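Local coordinates for iron-regulated outer membrane protein (Neisseria meningitidis, PDB 4B7O) that probably takes up iron across the outer membrane as a TonB-dependent beta-barrel transporter, at residues His270-His275 / Thr307-Asn312. Residues are numbered along the deposited sequence; the frame is centred on the assembly and turned at random.
Sequences HMEDQH and TQSNTN. Unlike the reference sequence in segment 270-275: Glu272 (reference Lys).
Antiparallel pairing of neighbouring strands in the transmembrane beta-barrel of a TonB-dependent transporter joins Met271 to Asn310 and Asp273 to Gln308 as hydrogen-bonded pairs, and this stretch of wall illustrates how the two faces of one barrel strand pair can differ. Segments 270-275 and 307-312 run antiparallel, 173° between their directions. Met271 N bonds to Asn310 O at 2.9 Å and Asn310 N returns to Met271 O at 2.8 Å; Asp273 and Gln308 are bonded in the same two-way manner. On the face of Met271, Asp273, Gln308 and Asn310, Met271 touches Val139 and Leu143, while Asp273 and Gln308 touch Phe137; these partners belong to the plug domain, so this face looks into the barrel.

The other face carries three polar cross-strand bonds, one at each non-hydrogen-bonded pair. At one end the His270 ring presents ND1 edge-on, close to the ring plane, to Thr311 OG1 at 3.1 Å. In the middle, Ser309 OG donates to Glu272 OE2 at 2.7 Å, reaching it from above the carboxylate plane; that same oxygen lies at the edge of the His270 ring. With CG anti to the backbone N (chi1 178°) and the chain extended beyond it, Gln274 brings its amide to Thr307, whose OG1 lies in the amide plane and accepts from NE2 at 2.7 Å almost straight, at 176°.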
loop_
_atom_site.group_PDB
_atom_site.type_symbol
_atom_site.label_atom_id
_atom_site.label_comp_id
_atom_site.label_asym_id
_atom_site.label_seq_id
_atom_site.Cartn_x
_atom_site.Cartn_y
_atom_site.Cartn_z
ATOM N N HIS A 270 5.482 17.528 8.067
ATOM C CA HIS A 270 6.632 16.853 7.455
ATOM C C HIS A 270 6.997 15.515 8.008
ATOM O O HIS A 270 7.143 15.327 9.215
ATOM C CB HIS A 270 7.864 17.740 7.404
ATOM C CG HIS A 270 8.971 17.096 6.686
ATOM N ND1 HIS A 270 9.020 17.038 5.333
ATOM C CD2 HIS A 270 10.065 16.365 7.158
ATOM C CE1 HIS A 270 10.090 16.340 4.962
ATOM N NE2 HIS A 270 10.737 15.930 6.090
ATOM N N MET A 271 7.179 14.567 7.113
ATOM C CA MET A 271 7.407 13.207 7.528
ATOM C C MET A 271 8.559 12.555 6.757
ATOM O O MET A 271 8.625 12.720 5.537
ATOM C CB MET A 271 6.123 12.423 7.298
ATOM C CG MET A 271 6.292 10.944 7.138
ATOM S SD MET A 271 4.616 10.231 7.068
ATOM C CE MET A 271 4.896 9.080 5.699
ATOM N N GLU A 272 9.417 11.796 7.462
ATOM C CA GLU A 272 10.392 10.914 6.813
ATOM C C GLU A 272 10.348 9.514 7.349
ATOM O O GLU A 272 10.224 9.327 8.561
ATOM C CB GLU A 272 11.812 11.376 7.051
ATOM C CG GLU A 272 12.068 12.744 6.469
ATOM C CD GLU A 272 13.402 12.861 5.744
ATOM O OE1 GLU A 272 14.423 12.185 6.135
ATOM O OE2 GLU A 272 13.393 13.673 4.786
ATOM N N ASP A 273 10.525 8.548 6.465
ATOM C CA ASP A 273 10.514 7.146 6.811
ATOM C C ASP A 273 11.714 6.564 6.074
ATOM O O ASP A 273 11.786 6.640 4.853
ATOM C CB ASP A 273 9.228 6.522 6.294
ATOM C CG ASP A 273 8.915 5.183 6.933
ATOM O OD1 ASP A 273 9.821 4.411 7.305
ATOM O OD2 ASP A 273 7.717 4.881 7.059
ATOM N N GLN A 274 12.657 5.997 6.793
ATOM C CA GLN A 274 13.897 5.618 6.170
ATOM C C GLN A 274 14.372 4.234 6.558
ATOM O O GLN A 274 14.344 3.892 7.731
ATOM C CB GLN A 274 14.966 6.625 6.499
ATOM C CG GLN A 274 16.303 6.249 5.900
ATOM C CD GLN A 274 17.285 7.406 5.985
ATOM O OE1 GLN A 274 17.938 7.592 6.986
ATOM N NE2 GLN A 274 17.377 8.173 4.941
ATOM N N HIS A 275 14.716 3.416 5.578
ATOM C CA HIS A 275 15.298 2.103 5.841
ATOM C C HIS A 275 16.755 2.127 5.474
ATOM O O HIS A 275 17.099 2.585 4.388
ATOM C CB HIS A 275 14.681 1.041 4.950
ATOM C CG HIS A 275 13.221 0.868 5.154
ATOM N ND1 HIS A 275 12.532 -0.081 4.529
ATOM C CD2 HIS A 275 12.309 1.563 5.951
ATOM C CE1 HIS A 275 11.258 -0.018 4.888
ATOM N NE2 HIS A 275 11.117 0.992 5.755
ATOM N N THR A 307 14.276 5.946 1.360
ATOM C CA THR A 307 13.585 6.968 2.117
ATOM C C THR A 307 12.312 7.413 1.407
ATOM O O THR A 307 12.304 7.586 0.201
ATOM C CB THR A 307 14.490 8.190 2.281
ATOM O OG1 THR A 307 15.763 7.744 2.770
ATOM C CG2 THR A 307 13.872 9.191 3.248
ATOM N N GLN A 308 11.241 7.573 2.166
ATOM C CA GLN A 308 10.033 8.210 1.682
ATOM C C GLN A 308 9.837 9.431 2.547
ATOM O O GLN A 308 9.869 9.337 3.785
ATOM C CB GLN A 308 8.834 7.261 1.825
ATOM C CG GLN A 308 7.564 7.778 1.148
ATOM C CD GLN A 308 6.452 6.737 1.092
ATOM O OE1 GLN A 308 6.278 6.062 0.086
ATOM N NE2 GLN A 308 5.719 6.579 2.195
ATOM N N SER A 309 9.630 10.572 1.915
ATOM C CA SER A 309 9.422 11.841 2.619
ATOM C C SER A 309 8.186 12.491 2.124
ATOM O O SER A 309 7.866 12.385 0.957
ATOM C CB SER A 309 10.564 12.816 2.344
ATOM O OG SER A 309 11.592 12.432 3.206
ATOM N N ASN A 310 7.532 13.235 2.995
ATOM C CA ASN A 310 6.272 13.860 2.652
ATOM C C ASN A 310 6.152 15.229 3.293
ATOM O O ASN A 310 6.230 15.354 4.520
ATOM C CB ASN A 310 5.129 12.957 3.144
ATOM C CG ASN A 310 3.827 13.221 2.414
ATOM O OD1 ASN A 310 3.802 13.924 1.384
ATOM N ND2 ASN A 310 2.727 12.651 2.927
ATOM N N THR A 311 5.941 16.256 2.489
ATOM C CA THR A 311 5.558 17.545 3.035
ATOM C C THR A 311 4.133 17.869 2.639
ATOM O O THR A 311 3.779 17.898 1.448
ATOM C CB THR A 311 6.490 18.648 2.507
ATOM O OG1 THR A 311 7.813 18.216 2.774
ATOM C CG2 THR A 311 6.256 19.933 3.230
ATOM N N ASN A 312 3.295 18.103 3.623
ATOM C CA ASN A 312 1.870 18.103 3.322
ATOM C C ASN A 312 1.232 19.293 3.925
ATOM O O ASN A 312 1.466 19.618 5.114
ATOM C CB ASN A 312 1.160 16.844 3.828
ATOM C CG ASN A 312 -0.218 16.628 3.116
ATOM O OD1 ASN A 312 -0.319 15.970 2.084
ATOM N ND2 ASN A 312 -1.243 17.220 3.645
#